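Local coordinates for DNA topoisomerase 2-associated protein PAT1 (Saccharomyces cerevisiae, PDB 5LMG) that activates mRNA decapping and represses translation, its C-terminal domain directly binding the Dcp2 decapping enzyme and the Xrn1 exonuclease, at residues K121-L125 with I168-L172; V194-T198 with S245-K249; I207-S212 with A279-L284; Y239-F243 with H292-I296. The protein carries 2 engineered substitutions. One frame throughout, in Å; residues are numbered along the deposited sequence.

In the fold
The four contacts join non-consecutive helices of a largely helical domain of the TPR clan, consistent with a helical-repeat superhelix; along the chain interaction 1 closes before the others open. The segments of interactions 2, 3 and 4 alternate in sequence: interactions 2 and 4 share helix 234-246 with centres about 11 Å apart, while interaction 3, about 12 to 13 Å from the centres of both, joins helix 201-216 to helix 275-286. Interaction 1, between helices 118-130 and 151-174, has its centre about 17 Å from that of interaction 3 and touches it through Val169, Leu172, Ile209 and Leu210. The hydrophobic core thus runs on to helix 290-322, which meets the Dcp2 peptide beside interaction 4.

Interaction 1: residues K121-L125 with I168-L172; sequences KLKIL and IVSFL
Two helical segments, 121-125 and 168-172, cross with their axes 11.5 Å apart at closest approach and a signed angle of -131°, so the chains run roughly counter to one another. Build both with regular alpha-helical torsions, closing Leu125 N to Lys121 O at 3.2 Å and Leu172 N to Ile168 O at 3.0 Å. The register sets Leu125 CA 7.5 Å from Ile168 CA and Lys121 CA 8.0 Å from Phe171 CA. Ile168, the first residue of the second segment, offers CG2 to Leu125 CD1 at 4.0 Å. Phe171 is the residue that bridges this wide gap: with chi1 in t and chi2 at 76°, its ring reaches between Lys121, Leu122 and Leu125. Lys121 CB makes an off-centre CH-pi contact, 4.1 Å from the Phe171 ring centroid, while the all-trans remainder of the lysine beyond its m chi1 carries the amine away. Leu122 CD2 lies 4.1 Å from Phe171 CE2, and Leu125 CD1 comes to 3.7 Å from Phe171 CD2. Leu172 finishes the patch, its CD2 4.2 Å from Leu125 CD1. This is a buried apolar helix-helix contact, consistent with the helical-repeat (TPR clan) family of the domain. Phe113 of helix 103-114 touches Lys121 and Leu125, Leu184 of helix 178-191 touches Leu125 and Leu172, and helix 201-216 packs against Ile168 and Leu172, its Ile209 also touching Val169.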
loop_
_atom_site.group_PDB
_atom_site.type_symbol
_atom_site.label_atom_id
_atom_site.label_comp_id
_atom_site.label_asym_id
_atom_site.label_seq_id
_atom_site.Cartn_x
_atom_site.Cartn_y
_atom_site.Cartn_z
ATOM N N LYS A 121 9.730 14.293 12.162
ATOM C CA LYS A 121 8.772 13.363 11.565
ATOM C C LYS A 121 9.006 13.270 10.037
ATOM O O LYS A 121 8.934 12.181 9.473
ATOM C CB LYS A 121 7.331 13.818 11.848
ATOM C CG LYS A 121 6.881 13.701 13.297
ATOM C CD LYS A 121 5.517 14.357 13.477
ATOM C CE LYS A 121 4.996 14.224 14.882
ATOM N NZ LYS A 121 3.652 14.842 15.018
ATOM N N LEU A 122 9.275 14.422 9.379
ATOM C CA LEU A 122 9.548 14.491 7.942
ATOM C C LEU A 122 10.858 13.761 7.616
ATOM O O LEU A 122 10.899 13.017 6.639
ATOM C CB LEU A 122 9.563 15.961 7.465
ATOM C CG LEU A 122 9.349 16.293 5.968
ATOM C CD1 LEU A 122 10.639 16.630 5.289
ATOM C CD2 LEU A 122 8.538 15.248 5.210
ATOM N N LYS A 123 11.891 13.905 8.480
ATOM C CA LYS A 123 13.185 13.213 8.336
ATOM C C LYS A 123 13.036 11.680 8.398
ATOM O O LYS A 123 13.740 10.967 7.677
ATOM C CB LYS A 123 14.187 13.687 9.393
ATOM C CG LYS A 123 14.937 14.950 9.000
ATOM C CD LYS A 123 15.913 15.365 10.101
ATOM C CE LYS A 123 16.663 16.635 9.778
ATOM N NZ LYS A 123 17.696 16.421 8.727
ATOM N N ILE A 124 12.110 11.189 9.235
ATOM C CA ILE A 124 11.796 9.758 9.365
ATOM C C ILE A 124 11.181 9.247 8.051
ATOM O O ILE A 124 11.656 8.244 7.519
ATOM C CB ILE A 124 10.925 9.453 10.614
ATOM C CG1 ILE A 124 11.793 9.568 11.907
ATOM C CG2 ILE A 124 10.230 8.071 10.500
ATOM C CD1 ILE A 124 11.091 9.406 13.234
ATOM N N LEU A 125 10.162 9.964 7.520
ATOM C CA LEU A 125 9.484 9.636 6.261
ATOM C C LEU A 125 10.493 9.643 5.097
ATOM O O LEU A 125 10.498 8.703 4.296
ATOM C CB LEU A 125 8.334 10.621 5.967
ATOM C CG LEU A 125 7.056 10.708 6.843
ATOM C CD1 LEU A 125 5.813 10.610 5.988
ATOM C CD2 LEU A 125 7.025 9.729 8.020
ATOM N N ILE A 168 1.877 7.517 8.634
ATOM C CA ILE A 168 2.245 8.237 7.417
ATOM C C ILE A 168 1.044 9.042 6.900
ATOM O O ILE A 168 1.182 10.252 6.711
ATOM C CB ILE A 168 2.899 7.293 6.374
ATOM C CG1 ILE A 168 4.301 6.857 6.879
ATOM C CG2 ILE A 168 2.970 7.935 4.978
ATOM C CD1 ILE A 168 4.925 5.652 6.211
ATOM N N VAL A 169 -0.132 8.378 6.768
ATOM C CA VAL A 169 -1.420 8.940 6.341
ATOM C C VAL A 169 -1.795 10.161 7.190
ATOM O O VAL A 169 -1.989 11.230 6.625
ATOM C CB VAL A 169 -2.556 7.868 6.310
ATOM C CG1 VAL A 169 -3.929 8.494 6.062
ATOM C CG2 VAL A 169 -2.278 6.805 5.261
ATOM N N SER A 170 -1.855 10.006 8.536
ATOM C CA SER A 170 -2.199 11.075 9.485
ATOM C C SER A 170 -1.257 12.284 9.391
ATOM O O SER A 170 -1.737 13.416 9.310
ATOM C CB SER A 170 -2.276 10.538 10.913
ATOM O OG SER A 170 -1.000 10.488 11.536
ATOM N N PHE A 171 0.070 12.040 9.364
ATOM C CA PHE A 171 1.072 13.090 9.237
ATOM C C PHE A 171 0.967 13.879 7.910
ATOM O O PHE A 171 1.058 15.104 7.941
ATOM C CB PHE A 171 2.500 12.539 9.447
ATOM C CG PHE A 171 3.601 13.529 9.127
ATOM C CD1 PHE A 171 3.901 14.569 9.998
ATOM C CD2 PHE A 171 4.326 13.427 7.946
ATOM C CE1 PHE A 171 4.909 15.493 9.690
ATOM C CE2 PHE A 171 5.332 14.354 7.638
ATOM C CZ PHE A 171 5.616 15.379 8.513
ATOM N N LEU A 172 0.803 13.189 6.761
ATOM C CA LEU A 172 0.709 13.844 5.451
ATOM C C LEU A 172 -0.604 14.616 5.260
ATOM O O LEU A 172 -0.631 15.638 4.572
ATOM C CB LEU A 172 0.933 12.847 4.294
ATOM C CG LEU A 172 2.344 12.246 4.161
ATOM C CD1 LEU A 172 2.393 11.234 3.056
ATOM C CD2 LEU A 172 3.396 13.320 3.910
#

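Interaction 2: residues V194-T198 with S245-K249; sequences VSFLT and SLESK
Ser195, Leu246 and Val194 bury the most surface where the short helix 194-197 meets the end of helix 234-246. Set Val194 CA 6.1 Å from Ser245 CA and Ser195 CA 5.8 Å from Leu246 CA. After Leu246 the chain makes a type II beta turn to Lys249, with Glu247 at phi/psi -53/134, Ser248 at 73/-3, and Lys249 N bonded to Leu246 O at 2.9 Å. Val194, chi1 t, places CB 3.3 Å from Ser245 OG, a hydroxyl that bonds back to Leu242 O, and CG1 4.0 Å from Leu246 CD2. The Leu246 side chain (m, t) reaches inward so that CD2 also lies 3.5 Å from Thr198 CG2. Ser195, with chi1 t, faces the turn, its OG 3.6 Å from Lys249 CB. Water fills the polar gaps: one molecule joins Ser195 OG (2.8 Å), Thr198 OG1 (2.8 Å) and Lys249 O (2.7 Å); a second links Ser195 N (3.0 Å) to Ser245 O (2.9 Å). Thr198 OG1 donates to Ser195 O at 2.7 Å, and Lys249 NZ to Ser245 O at 3.2 Å. This is a water-bridged junction between a short helix and a C-terminal helix end running into a type II turn, within the helical PAT1 domain.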
loop_
_atom_site.group_PDB
_atom_site.type_symbol
_atom_site.label_atom_id
_atom_site.label_comp_id
_atom_site.label_asym_id
_atom_site.label_seq_id
_atom_site.Cartn_x
_atom_site.Cartn_y
_atom_site.Cartn_z
ATOM N N VAL A 194 11.096 1.309 -8.865
ATOM C CA VAL A 194 9.668 1.532 -8.597
ATOM C C VAL A 194 8.835 0.278 -8.918
ATOM O O VAL A 194 7.989 -0.100 -8.105
ATOM C CB VAL A 194 9.117 2.827 -9.272
ATOM C CG1 VAL A 194 7.682 3.118 -8.838
ATOM C CG2 VAL A 194 10.004 4.032 -8.962
ATOM N N SER A 195 9.112 -0.397 -10.055
ATOM C CA SER A 195 8.405 -1.623 -10.432
ATOM C C SER A 195 8.555 -2.727 -9.359
ATOM O O SER A 195 7.572 -3.409 -9.066
ATOM C CB SER A 195 8.856 -2.122 -11.799
ATOM O OG SER A 195 8.164 -3.315 -12.125
ATOM N N PHE A 196 9.765 -2.881 -8.756
ATOM C CA PHE A 196 9.958 -3.828 -7.661
ATOM C C PHE A 196 9.048 -3.458 -6.473
ATOM O O PHE A 196 8.396 -4.346 -5.931
ATOM C CB PHE A 196 11.435 -3.949 -7.208
ATOM C CG PHE A 196 11.588 -4.752 -5.921
ATOM C CD1 PHE A 196 11.383 -6.130 -5.910
ATOM C CD2 PHE A 196 11.871 -4.117 -4.713
ATOM C CE1 PHE A 196 11.477 -6.863 -4.716
ATOM C CE2 PHE A 196 11.976 -4.853 -3.521
ATOM C CZ PHE A 196 11.777 -6.222 -3.531
ATOM N N LEU A 197 8.964 -2.151 -6.112
ATOM C CA LEU A 197 8.119 -1.666 -5.001
ATOM C C LEU A 197 6.634 -2.018 -5.179
ATOM O O LEU A 197 5.947 -2.324 -4.194
ATOM C CB LEU A 197 8.277 -0.149 -4.765
ATOM C CG LEU A 197 9.642 0.377 -4.297
ATOM C CD1 LEU A 197 9.551 1.867 -3.994
ATOM C CD2 LEU A 197 10.175 -0.390 -3.056
ATOM N N THR A 198 6.161 -2.032 -6.441
ATOM C CA THR A 198 4.773 -2.369 -6.783
ATOM C C THR A 198 4.452 -3.882 -6.686
ATOM O O THR A 198 3.279 -4.240 -6.751
ATOM C CB THR A 198 4.383 -1.797 -8.146
ATOM O OG1 THR A 198 5.045 -2.521 -9.176
ATOM C CG2 THR A 198 4.601 -0.278 -8.244
ATOM N N SER A 245 8.589 5.051 -14.910
ATOM C CA SER A 245 9.163 3.904 -14.201
ATOM C C SER A 245 8.238 2.667 -14.154
ATOM O O SER A 245 8.738 1.565 -13.947
ATOM C CB SER A 245 9.618 4.295 -12.796
ATOM O OG SER A 245 8.530 4.693 -11.979
ATOM N N LEU A 246 6.913 2.852 -14.375
ATOM C CA LEU A 246 5.891 1.798 -14.349
ATOM C C LEU A 246 5.435 1.300 -15.706
ATOM O O LEU A 246 4.939 0.169 -15.796
ATOM C CB LEU A 246 4.655 2.270 -13.563
ATOM C CG LEU A 246 4.846 2.499 -12.068
ATOM C CD1 LEU A 246 3.621 3.171 -11.463
ATOM C CD2 LEU A 246 5.179 1.205 -11.362
ATOM N N GLU A 247 5.565 2.139 -16.756
ATOM C CA GLU A 247 5.112 1.818 -18.106
ATOM C C GLU A 247 5.660 0.487 -18.595
ATOM O O GLU A 247 6.841 0.204 -18.386
ATOM C CB GLU A 247 5.458 2.964 -19.067
ATOM C CG GLU A 247 4.615 2.956 -20.323
ATOM C CD GLU A 247 4.881 4.140 -21.231
ATOM O OE1 GLU A 247 5.905 4.834 -21.026
ATOM O OE2 GLU A 247 4.085 4.355 -22.172
ATOM N N SER A 248 4.778 -0.342 -19.195
ATOM C CA SER A 248 5.011 -1.724 -19.682
ATOM C C SER A 248 5.137 -2.779 -18.534
ATOM O O SER A 248 5.262 -3.975 -18.823
ATOM C CB SER A 248 6.195 -1.805 -20.648
ATOM O OG SER A 248 7.422 -1.926 -19.947
ATOM N N LYS A 249 5.082 -2.340 -17.246
ATOM C CA LYS A 249 5.200 -3.202 -16.062
ATOM C C LYS A 249 3.980 -3.117 -15.104
ATOM O O LYS A 249 4.017 -3.730 -14.038
ATOM C CB LYS A 249 6.511 -2.883 -15.303
ATOM C CG LYS A 249 7.784 -3.190 -16.102
ATOM C CD LYS A 249 9.017 -2.454 -15.584
ATOM C CE LYS A 249 9.163 -1.057 -16.148
ATOM N NZ LYS A 249 10.438 -0.416 -15.728
HETATM O O HOH W 1 5.414 -2.708 -11.949
HETATM O O HOH W 2 10.876 0.768 -12.142
#

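Interaction 3: residues I207-S212 with A279-L284; sequences ITILIS and AFLASL. Engineered in segment 279-284: Ala279 (natural residue Gln).
Small side chains let helices 207-212 and 279-284 come close: their axes approach to 9.3 Å at a signed crossing angle of 29°. Thr208 CA is only 5.1 Å from Phe280 CA, and Ser212 CA 6.0 Å from Ser283 CA. Thr208, chi1 m, is the bump entering the hollow lined by Ala279 (engineered, naturally glutamine), Phe280 and Ser283. Its CG2 stands 3.9 Å from Ala279 O and makes van der Waals contact with Ser283 OG at 3.6 Å; that hydroxyl (chi1 p) donates to Phe280 O at 2.9 Å. Thr208 OG1, bonded to Leu204 O, lies 3.3 Å from Phe280 CB. This tight packing joins helix 201-216 to helix 275-286 in the mainly helical domain, helix 151-174 lying against Ile209 and helix 329-355 against Ala279. One turn on, Ile211 (m, t) sets CG2 3.4 Å from Ser283 O and CD1 4.0 Å from Phe280 CE1. Phe280, chi1 t, meets Ile207 CG2 at its ring edge, CE1 3.7 Å away.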
loop_
_atom_site.group_PDB
_atom_site.type_symbol
_atom_site.label_atom_id
_atom_site.label_comp_id
_atom_site.label_asym_id
_atom_site.label_seq_id
_atom_site.Cartn_x
_atom_site.Cartn_y
_atom_site.Cartn_z
ATOM N N ILE A 207 2.851 4.004 -2.184
ATOM C CA ILE A 207 2.787 4.800 -3.415
ATOM C C ILE A 207 1.386 5.430 -3.533
ATOM O O ILE A 207 1.296 6.632 -3.758
ATOM C CB ILE A 207 3.234 4.013 -4.686
ATOM C CG1 ILE A 207 4.718 3.591 -4.582
ATOM C CG2 ILE A 207 3.009 4.845 -5.975
ATOM C CD1 ILE A 207 5.134 2.397 -5.471
ATOM N N THR A 208 0.313 4.632 -3.292
ATOM C CA THR A 208 -1.087 5.092 -3.335
ATOM C C THR A 208 -1.318 6.285 -2.396
ATOM O O THR A 208 -1.969 7.251 -2.807
ATOM C CB THR A 208 -2.060 3.950 -3.051
ATOM O OG1 THR A 208 -1.724 2.851 -3.879
ATOM C CG2 THR A 208 -3.537 4.349 -3.264
ATOM N N ILE A 209 -0.784 6.207 -1.151
ATOM C CA ILE A 209 -0.857 7.279 -0.151
ATOM C C ILE A 209 -0.224 8.577 -0.714
ATOM O O ILE A 209 -0.868 9.610 -0.659
ATOM C CB ILE A 209 -0.197 6.853 1.193
ATOM C CG1 ILE A 209 -1.075 5.837 1.949
ATOM C CG2 ILE A 209 0.125 8.080 2.074
ATOM C CD1 ILE A 209 -0.298 4.943 2.855
ATOM N N LEU A 210 1.025 8.508 -1.251
ATOM C CA LEU A 210 1.714 9.669 -1.833
ATOM C C LEU A 210 0.950 10.266 -3.011
ATOM O O LEU A 210 0.777 11.479 -3.036
ATOM C CB LEU A 210 3.180 9.372 -2.245
ATOM C CG LEU A 210 4.192 8.989 -1.157
ATOM C CD1 LEU A 210 5.567 8.789 -1.773
ATOM C CD2 LEU A 210 4.287 10.061 -0.058
ATOM N N ILE A 211 0.481 9.422 -3.970
ATOM C CA ILE A 211 -0.280 9.871 -5.160
ATOM C C ILE A 211 -1.586 10.556 -4.742
ATOM O O ILE A 211 -1.882 11.642 -5.255
ATOM C CB ILE A 211 -0.562 8.728 -6.181
ATOM C CG1 ILE A 211 0.719 8.169 -6.820
ATOM C CG2 ILE A 211 -1.575 9.167 -7.264
ATOM C CD1 ILE A 211 0.430 6.818 -7.611
ATOM N N SER A 212 -2.375 9.895 -3.847
ATOM C CA SER A 212 -3.651 10.411 -3.329
ATOM C C SER A 212 -3.486 11.757 -2.606
ATOM O O SER A 212 -4.296 12.660 -2.822
ATOM C CB SER A 212 -4.329 9.390 -2.426
ATOM O OG SER A 212 -4.582 8.205 -3.160
ATOM N N ALA A 279 -7.382 0.172 -5.841
ATOM C CA ALA A 279 -7.273 1.490 -5.188
ATOM C C ALA A 279 -6.039 2.220 -5.736
ATOM O O ALA A 279 -6.123 3.408 -6.053
ATOM C CB ALA A 279 -7.197 1.344 -3.676
ATOM N N PHE A 280 -4.920 1.496 -5.909
ATOM C CA PHE A 280 -3.717 2.051 -6.518
ATOM C C PHE A 280 -4.002 2.497 -7.966
ATOM O O PHE A 280 -3.640 3.616 -8.327
ATOM C CB PHE A 280 -2.545 1.045 -6.498
ATOM C CG PHE A 280 -1.396 1.451 -7.404
ATOM C CD1 PHE A 280 -0.482 2.427 -7.007
ATOM C CD2 PHE A 280 -1.246 0.878 -8.664
ATOM C CE1 PHE A 280 0.567 2.815 -7.849
ATOM C CE2 PHE A 280 -0.213 1.283 -9.516
ATOM C CZ PHE A 280 0.699 2.242 -9.099
ATOM N N LEU A 281 -4.654 1.616 -8.777
ATOM C CA LEU A 281 -4.969 1.890 -10.186
ATOM C C LEU A 281 -5.903 3.082 -10.327
ATOM O O LEU A 281 -5.760 3.833 -11.275
ATOM C CB LEU A 281 -5.556 0.654 -10.890
ATOM C CG LEU A 281 -4.601 -0.505 -11.189
ATOM C CD1 LEU A 281 -5.372 -1.740 -11.636
ATOM C CD2 LEU A 281 -3.563 -0.126 -12.269
ATOM N N ALA A 282 -6.848 3.255 -9.369
ATOM C CA ALA A 282 -7.800 4.363 -9.339
ATOM C C ALA A 282 -7.041 5.670 -9.085
ATOM O O ALA A 282 -7.275 6.646 -9.798
ATOM C CB ALA A 282 -8.850 4.135 -8.257
ATOM N N SER A 283 -6.085 5.676 -8.130
ATOM C CA SER A 283 -5.305 6.891 -7.846
ATOM C C SER A 283 -4.344 7.238 -8.988
ATOM O O SER A 283 -4.193 8.423 -9.311
ATOM C CB SER A 283 -4.582 6.797 -6.506
ATOM O OG SER A 283 -3.512 5.871 -6.571
ATOM N N LEU A 284 -3.752 6.211 -9.643
ATOM C CA LEU A 284 -2.844 6.399 -10.789
ATOM C C LEU A 284 -3.622 7.006 -11.968
ATOM O O LEU A 284 -3.182 8.019 -12.519
ATOM C CB LEU A 284 -2.163 5.059 -11.175
ATOM C CG LEU A 284 -1.046 5.088 -12.250
ATOM C CD1 LEU A 284 0.232 5.795 -11.758
ATOM C CD2 LEU A 284 -0.733 3.681 -12.733
#

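Interaction 4: residues Y239-F243 with H292-I296; sequences YDKLF and HQRII
An aromatic cluster of Tyr239, Phe243 and His292, pinned by a histidine-carboxylate hydrogen bond, spans the gap between helices 239-243 and 292-296. The axes lie 12.7 Å apart at closest approach with a signed crossing angle of 24°, and the nearest CA pair, Phe243 and His292, is 7.8 Å apart. His292 (chi1 m, chi2 114°) donates from NE2 to Asp240 OD1 at 2.9 Å, almost linearly at 172°, while its ND1 is bonded to Lys289 N. Tyr239, chi1 t, points its edge at the face of the imidazole (centroids 4.9 Å, planes 81°); His292 in turn directs its edge at the face of Phe243 (4.5 Å, 66°). These are two successive T-shaped stacks. Phe243, also t, touches Ile295 CG2 through CZ at 3.8 Å and Ile296 CG1 through CE2 at 3.7 Å. Ile296 packs onward against Leu281 and Leu284 of helix 275-286, whose Leu284 O bonds Tyr239 OH, and on helix 290-322 Arg294 forms a salt bridge with an acidic side chain of the bound Dcp2 peptide.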
loop_
_atom_site.group_PDB
_atom_site.type_symbol
_atom_site.label_atom_id
_atom_site.label_comp_id
_atom_site.label_asym_id
_atom_site.label_seq_id
_atom_site.Cartn_x
_atom_site.Cartn_y
_atom_site.Cartn_z
ATOM N N TYR A 239 4.420 13.193 -11.619
ATOM C CA TYR A 239 3.516 12.081 -11.952
ATOM C C TYR A 239 4.067 11.359 -13.202
ATOM O O TYR A 239 4.142 10.129 -13.212
ATOM C CB TYR A 239 2.071 12.581 -12.226
ATOM C CG TYR A 239 1.157 11.493 -12.762
ATOM C CD1 TYR A 239 1.091 11.216 -14.129
ATOM C CD2 TYR A 239 0.394 10.706 -11.899
ATOM C CE1 TYR A 239 0.297 10.180 -14.624
ATOM C CE2 TYR A 239 -0.406 9.666 -12.383
ATOM C CZ TYR A 239 -0.459 9.413 -13.747
ATOM O OH TYR A 239 -1.238 8.393 -14.245
ATOM N N ASP A 240 4.452 12.137 -14.246
ATOM C CA ASP A 240 4.989 11.590 -15.484
ATOM C C ASP A 240 6.293 10.819 -15.279
ATOM O O ASP A 240 6.485 9.800 -15.944
ATOM C CB ASP A 240 5.126 12.659 -16.571
ATOM C CG ASP A 240 5.195 12.050 -17.955
ATOM O OD1 ASP A 240 4.197 11.400 -18.374
ATOM O OD2 ASP A 240 6.268 12.154 -18.595
ATOM N N LYS A 241 7.171 11.278 -14.354
ATOM C CA LYS A 241 8.420 10.567 -14.017
ATOM C C LYS A 241 8.085 9.203 -13.376
ATOM O O LYS A 241 8.685 8.183 -13.738
ATOM C CB LYS A 241 9.315 11.403 -13.089
ATOM C CG LYS A 241 9.986 12.586 -13.789
ATOM C CD LYS A 241 10.754 13.462 -12.801
ATOM C CE LYS A 241 10.658 14.944 -13.136
ATOM N NZ LYS A 241 11.375 15.289 -14.395
ATOM N N LEU A 242 7.098 9.184 -12.460
ATOM C CA LEU A 242 6.594 7.968 -11.820
ATOM C C LEU A 242 5.977 7.040 -12.873
ATOM O O LEU A 242 6.228 5.833 -12.847
ATOM C CB LEU A 242 5.531 8.314 -10.761
ATOM C CG LEU A 242 4.924 7.125 -10.017
ATOM C CD1 LEU A 242 5.923 6.537 -9.024
ATOM C CD2 LEU A 242 3.651 7.529 -9.310
ATOM N N PHE A 243 5.165 7.612 -13.793
ATOM C CA PHE A 243 4.501 6.857 -14.857
ATOM C C PHE A 243 5.528 6.138 -15.752
ATOM O O PHE A 243 5.324 4.968 -16.078
ATOM C CB PHE A 243 3.563 7.757 -15.684
ATOM C CG PHE A 243 2.595 6.981 -16.544
ATOM C CD1 PHE A 243 2.946 6.581 -17.834
ATOM C CD2 PHE A 243 1.331 6.649 -16.069
ATOM C CE1 PHE A 243 2.055 5.841 -18.623
ATOM C CE2 PHE A 243 0.437 5.914 -16.861
ATOM C CZ PHE A 243 0.806 5.522 -18.134
ATOM N N HIS A 292 -2.261 8.708 -20.490
ATOM C CA HIS A 292 -1.844 7.862 -19.358
ATOM C C HIS A 292 -2.917 6.803 -19.107
ATOM O O HIS A 292 -2.591 5.635 -18.943
ATOM C CB HIS A 292 -1.655 8.689 -18.066
ATOM C CG HIS A 292 -0.521 9.656 -18.127
ATOM N ND1 HIS A 292 -0.742 11.023 -18.099
ATOM C CD2 HIS A 292 0.809 9.428 -18.236
ATOM C CE1 HIS A 292 0.459 11.576 -18.164
ATOM N NE2 HIS A 292 1.419 10.654 -18.230
ATOM N N GLN A 293 -4.203 7.224 -19.114
ATOM C CA GLN A 293 -5.355 6.365 -18.870
ATOM C C GLN A 293 -5.492 5.245 -19.910
ATOM O O GLN A 293 -5.818 4.111 -19.543
ATOM C CB GLN A 293 -6.638 7.192 -18.738
ATOM C CG GLN A 293 -6.687 8.051 -17.463
ATOM C CD GLN A 293 -7.895 8.964 -17.408
ATOM O OE1 GLN A 293 -8.650 9.103 -18.372
ATOM N NE2 GLN A 293 -8.111 9.617 -16.268
ATOM N N ARG A 294 -5.214 5.571 -21.192
ATOM C CA ARG A 294 -5.236 4.659 -22.337
ATOM C C ARG A 294 -4.252 3.519 -22.106
ATOM O O ARG A 294 -4.615 2.361 -22.306
ATOM C CB ARG A 294 -4.877 5.396 -23.630
ATOM C CG ARG A 294 -5.999 6.281 -24.189
ATOM C CD ARG A 294 -5.507 7.048 -25.402
ATOM N NE ARG A 294 -5.631 6.274 -26.636
ATOM C CZ ARG A 294 -4.645 5.599 -27.219
ATOM N NH1 ARG A 294 -3.431 5.589 -26.684
ATOM N NH2 ARG A 294 -4.859 4.946 -28.353
ATOM N N ILE A 295 -3.016 3.860 -21.669
ATOM C CA ILE A 295 -1.951 2.907 -21.367
ATOM C C ILE A 295 -2.359 2.031 -20.167
ATOM O O ILE A 295 -2.216 0.815 -20.259
ATOM C CB ILE A 295 -0.578 3.614 -21.149
ATOM C CG1 ILE A 295 -0.046 4.253 -22.457
ATOM C CG2 ILE A 295 0.465 2.637 -20.526
ATOM C CD1 ILE A 295 0.892 5.389 -22.268
ATOM N N ILE A 296 -2.850 2.650 -19.051
ATOM C CA ILE A 296 -3.274 1.914 -17.836
ATOM C C ILE A 296 -4.330 0.835 -18.174
ATOM O O ILE A 296 -4.106 -0.332 -17.832
ATOM C CB ILE A 296 -3.713 2.824 -16.648
ATOM C CG1 ILE A 296 -2.563 3.779 -16.210
ATOM C CG2 ILE A 296 -4.223 1.959 -15.442
ATOM C CD1 ILE A 296 -3.034 5.106 -15.484
#